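Local coordinates for PAC2 family protein (Streptomyces avermitilis, PDB 3MNF), which is of unknown function but belongs to the PAC2 family, whose relatives include proteasome assembly chaperones, and may act in protein assembly, at residues E114-L119 and A171-V176; S135-D140 and I163-C168. All coordinates share one frame; numbering follows the deposited sequence.

How the contacts relate
Contact 1 pairs residues 114-119, which lead into strand 115-124, with residues 171-176, which lead into strand 175-183, and so closes a loop of 51 residues. Within that loop the chain first lays down strand 134-138, turns into helix 141-146, and reaches helix 160-171; contact 2 joins 135-140 to 163-168 and is therefore nested inside contact 1. Helix 160-171 then leads through 172-174 into strand 175-183, which lies in the mixed sheet between 115-124 on one flank and antiparallel strand 134-138, outermost within this chain, on the other. The centres of the two contacts are about 7 Å apart, and they touch directly, Ala-175 O meeting Thr-138 OG1.

Contact 1. Residues E114-L119 and A171-V176; sequences ELVVVL and AGVPAV
Val-117 and Val-176 lie side by side and point the same way, off one face of the sheet, with Val-117 CG2 and Val-176 CG1 4.2 Å apart. Val-176 turns CG1 between its backbone N and carbonyl carbon (chi1 48°), and this branch is the one that meets Val-117 CG2. Beside them Leu-115 brings CD1 over the carbonyl of Pro-174, 3.7 Å from Pro-174 O. Leu-205 and Ile-206 of helix 192-206 cover this face. On the other face Val-116 CB and Ala-175 CB stand 3.8 Å apart. Val-116 CG2 also meets Val-173 CG1, where the two valines cross obliquely. Cys-168 of helix 160-171 packs against Val-116 and Ala-175 here.

The backbones explain this pairing. Val-116 bridges Ala-175 and Val-117 bridges Val-176 in parallel register. Val-116 N donates to Pro-174 O at 3.0 Å in a nearly straight bond (171° at hydrogen), Val-116 O receives Val-176 N, and Val-118 N reaches Val-176 O at 2.8 Å. Gly-172 ends helix 160-171 in a Schellman motif at positive phi, and after Val-173 and Pro-174 the chain enters the strand at Ala-175. With helix 160-171 on one face and helix 192-206 on the other, the seam lies within a layered alpha/beta fold. Buried valine and alanine side chains dominate the strand pair; three backbone bonds join it, while Val-117 pairs with Met-8 and Ala-10 and Ala-175 O with Thr-138 OG1, which implies a seam held by main-chain bonds and sealed by aliphatic packing.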
# COMPACT_ATOMS: atom_id res chain seq x y z
N GLU A 114 -12.00 -9.19 -26.44
CA GLU A 114 -12.62 -10.52 -26.49
C GLU A 114 -11.64 -11.67 -26.47
O GLU A 114 -12.02 -12.79 -26.12
CB GLU A 114 -13.58 -10.65 -27.67
CG GLU A 114 -14.98 -10.09 -27.39
CD GLU A 114 -15.59 -10.54 -26.04
OE1 GLU A 114 -14.88 -11.19 -25.22
OE2 GLU A 114 -16.79 -10.24 -25.81
N LEU A 115 -10.38 -11.39 -26.83
CA LEU A 115 -9.32 -12.38 -26.84
C LEU A 115 -7.97 -11.75 -26.51
O LEU A 115 -7.63 -10.67 -27.02
CB LEU A 115 -9.28 -13.05 -28.21
CG LEU A 115 -8.04 -13.83 -28.65
CD1 LEU A 115 -7.95 -15.19 -27.97
CD2 LEU A 115 -8.08 -13.97 -30.14
N VAL A 116 -7.20 -12.42 -25.65
CA VAL A 116 -5.83 -11.99 -25.33
C VAL A 116 -4.78 -12.95 -25.90
O VAL A 116 -4.74 -14.13 -25.52
CB VAL A 116 -5.62 -11.87 -23.81
CG1 VAL A 116 -4.23 -11.39 -23.51
CG2 VAL A 116 -6.62 -10.93 -23.20
N VAL A 117 -3.93 -12.46 -26.80
CA VAL A 117 -2.80 -13.27 -27.24
C VAL A 117 -1.49 -12.76 -26.64
O VAL A 117 -1.16 -11.56 -26.76
CB VAL A 117 -2.65 -13.33 -28.76
CG1 VAL A 117 -1.55 -14.32 -29.13
CG2 VAL A 117 -3.98 -13.68 -29.44
N VAL A 118 -0.73 -13.64 -26.02
CA VAL A 118 0.56 -13.24 -25.46
C VAL A 118 1.69 -13.90 -26.22
O VAL A 118 1.62 -15.09 -26.53
CB VAL A 118 0.66 -13.59 -23.95
CG1 VAL A 118 1.85 -12.84 -23.32
CG2 VAL A 118 -0.66 -13.28 -23.23
N LEU A 119 2.74 -13.15 -26.53
CA LEU A 119 3.82 -13.71 -27.31
C LEU A 119 5.04 -13.94 -26.45
O LEU A 119 5.34 -13.14 -25.58
CB LEU A 119 4.17 -12.76 -28.46
CG LEU A 119 3.06 -12.35 -29.44
CD1 LEU A 119 3.64 -11.58 -30.60
CD2 LEU A 119 2.29 -13.55 -29.94
N ALA A 171 -10.34 -15.36 -15.17
CA ALA A 171 -11.23 -14.23 -15.40
C ALA A 171 -12.31 -14.51 -16.44
O ALA A 171 -13.25 -13.75 -16.54
CB ALA A 171 -10.44 -13.01 -15.81
N GLY A 172 -12.18 -15.60 -17.20
CA GLY A 172 -13.16 -15.94 -18.23
C GLY A 172 -12.98 -15.12 -19.50
O GLY A 172 -13.93 -14.93 -20.27
N VAL A 173 -11.77 -14.63 -19.70
CA VAL A 173 -11.34 -13.99 -20.95
C VAL A 173 -10.45 -14.98 -21.70
O VAL A 173 -9.37 -15.33 -21.21
CB VAL A 173 -10.54 -12.70 -20.68
CG1 VAL A 173 -10.06 -12.07 -21.96
CG2 VAL A 173 -11.38 -11.73 -19.90
N PRO A 174 -10.89 -15.45 -22.88
CA PRO A 174 -10.10 -16.39 -23.68
C PRO A 174 -8.70 -15.86 -23.93
O PRO A 174 -8.53 -14.73 -24.38
CB PRO A 174 -10.85 -16.43 -25.00
CG PRO A 174 -12.22 -16.11 -24.63
CD PRO A 174 -12.18 -15.15 -23.52
N ALA A 175 -7.69 -16.65 -23.61
CA ALA A 175 -6.32 -16.23 -23.90
C ALA A 175 -5.45 -17.38 -24.37
O ALA A 175 -5.66 -18.54 -23.98
CB ALA A 175 -5.70 -15.55 -22.70
N VAL A 176 -4.48 -17.06 -25.21
CA VAL A 176 -3.49 -18.04 -25.65
C VAL A 176 -2.15 -17.34 -25.68
O VAL A 176 -2.09 -16.13 -25.95
CB VAL A 176 -3.84 -18.66 -27.05
CG1 VAL A 176 -4.19 -17.59 -28.05
CG2 VAL A 176 -2.70 -19.49 -27.57

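Contact 2. Residues S135-D140 and I163-C168; sequences SGVTSD and ILQEAC
Glu-166 OE2 accepts two hydrogen bonds of different geometry. Ser-139 OG donates to its syn lone pair at 2.7 Å, whereas Gln-165 NE2, 2.9 Å from Glu-166 OE2, comes from above the carboxylate plane, 51° out of it. A third partner comes from a neighbouring subunit, where NE of Arg-63 forms a salt bridge with the same oxygen; this positive charge would probably favour the ionised carboxylate. Glu-166 sets CG anti to its carbonyl carbon (chi1 -76°) and its chain bends at chi2, the carboxylate ending beside Ser-139.

Gln-165 crosses Val-137 at about a right angle. Its CG lies anti to the backbone N (chi1 167°), and beyond the bend at chi2 the amide divides its contacts: Gln-165 OE1 lies 3.6 Å from Val-137 CG1, while NE2 is turned to Ser-139 and Glu-166. The contact thus joins strand 134-138 of the mixed sheet to helix 160-171, at a boundary where Arg-63 of the neighbouring subunit also packs on Val-137 and Ser-139. An alanine in place of Glu-166 would probably leave Ser-139 OG and Gln-165 NE2 without their shared acceptor and Arg-63 of the neighbouring subunit without this negative mate.

Thr-138 OG1 accepts from Asp-140 N at 3.1 Å in an ST turn. Asp-140 then serves as N-cap of helix 141-146, its OD2 bonded to Leu-143 N, and Thr-138 packs on Leu-143 and Ala-144 of that helix.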
# COMPACT_ATOMS: atom_id res chain seq x y z
N SER A 135 4.80 -22.79 -30.58
CA SER A 135 3.74 -23.60 -29.97
C SER A 135 2.85 -22.76 -29.07
O SER A 135 3.31 -21.83 -28.44
CB SER A 135 4.33 -24.77 -29.18
OG SER A 135 5.38 -24.33 -28.34
N GLY A 136 1.56 -23.10 -29.03
CA GLY A 136 0.60 -22.40 -28.17
C GLY A 136 0.39 -23.02 -26.78
O GLY A 136 0.76 -24.15 -26.51
N VAL A 137 -0.18 -22.23 -25.89
CA VAL A 137 -0.61 -22.70 -24.59
C VAL A 137 -1.93 -21.99 -24.35
O VAL A 137 -2.04 -20.78 -24.57
CB VAL A 137 0.39 -22.35 -23.44
CG1 VAL A 137 -0.27 -22.52 -22.07
CG2 VAL A 137 1.69 -23.20 -23.51
N THR A 138 -2.93 -22.76 -23.94
CA THR A 138 -4.23 -22.22 -23.60
C THR A 138 -4.87 -23.11 -22.53
O THR A 138 -4.56 -24.30 -22.45
CB THR A 138 -5.13 -22.08 -24.85
OG1 THR A 138 -6.38 -21.48 -24.48
CG2 THR A 138 -5.39 -23.43 -25.50
N SER A 139 -5.71 -22.52 -21.69
CA SER A 139 -6.54 -23.27 -20.74
C SER A 139 -8.01 -23.05 -21.04
O SER A 139 -8.87 -23.46 -20.26
CB SER A 139 -6.20 -22.91 -19.30
OG SER A 139 -5.01 -23.57 -18.91
N ASP A 140 -8.28 -22.40 -22.17
CA ASP A 140 -9.60 -22.29 -22.75
C ASP A 140 -9.87 -23.57 -23.55
O ASP A 140 -9.26 -23.78 -24.60
CB ASP A 140 -9.66 -21.05 -23.67
CG ASP A 140 -11.07 -20.72 -24.15
OD1 ASP A 140 -11.90 -20.24 -23.35
OD2 ASP A 140 -11.37 -20.93 -25.35
N ILE A 163 1.65 -16.56 -16.13
CA ILE A 163 0.74 -16.03 -15.14
C ILE A 163 -0.42 -15.27 -15.78
O ILE A 163 -1.55 -15.47 -15.40
CB ILE A 163 1.47 -15.15 -14.10
CG1 ILE A 163 2.42 -16.01 -13.24
CG2 ILE A 163 0.49 -14.42 -13.20
CD1 ILE A 163 1.83 -17.30 -12.72
N LEU A 164 -0.11 -14.42 -16.75
CA LEU A 164 -1.12 -13.57 -17.37
C LEU A 164 -2.13 -14.43 -18.11
O LEU A 164 -3.35 -14.24 -17.98
CB LEU A 164 -0.49 -12.53 -18.31
CG LEU A 164 -1.52 -11.72 -19.13
CD1 LEU A 164 -2.49 -10.91 -18.27
CD2 LEU A 164 -0.82 -10.83 -20.15
N GLN A 165 -1.63 -15.38 -18.89
CA GLN A 165 -2.49 -16.28 -19.64
C GLN A 165 -3.38 -17.06 -18.66
O GLN A 165 -4.55 -17.28 -18.94
CB GLN A 165 -1.69 -17.15 -20.58
CG GLN A 165 -2.44 -18.29 -21.16
CD GLN A 165 -2.30 -19.53 -20.31
OE1 GLN A 165 -1.20 -19.87 -19.89
NE2 GLN A 165 -3.42 -20.22 -20.04
N GLU A 166 -2.87 -17.41 -17.49
CA GLU A 166 -3.73 -18.08 -16.51
C GLU A 166 -4.74 -17.16 -15.81
O GLU A 166 -5.86 -17.58 -15.52
CB GLU A 166 -2.92 -18.89 -15.50
CG GLU A 166 -2.40 -20.20 -16.08
CD GLU A 166 -3.52 -21.16 -16.50
OE1 GLU A 166 -4.49 -21.31 -15.71
OE2 GLU A 166 -3.43 -21.75 -17.61
N ALA A 167 -4.33 -15.92 -15.54
CA ALA A 167 -5.20 -14.93 -14.95
C ALA A 167 -6.40 -14.69 -15.86
O ALA A 167 -7.53 -14.56 -15.38
CB ALA A 167 -4.45 -13.63 -14.70
N CYS A 168 -6.15 -14.66 -17.16
CA CYS A 168 -7.21 -14.53 -18.15
C CYS A 168 -8.27 -15.63 -18.03
O CYS A 168 -9.48 -15.35 -18.00
CB CYS A 168 -6.65 -14.55 -19.56
SG CYS A 168 -5.78 -13.06 -20.02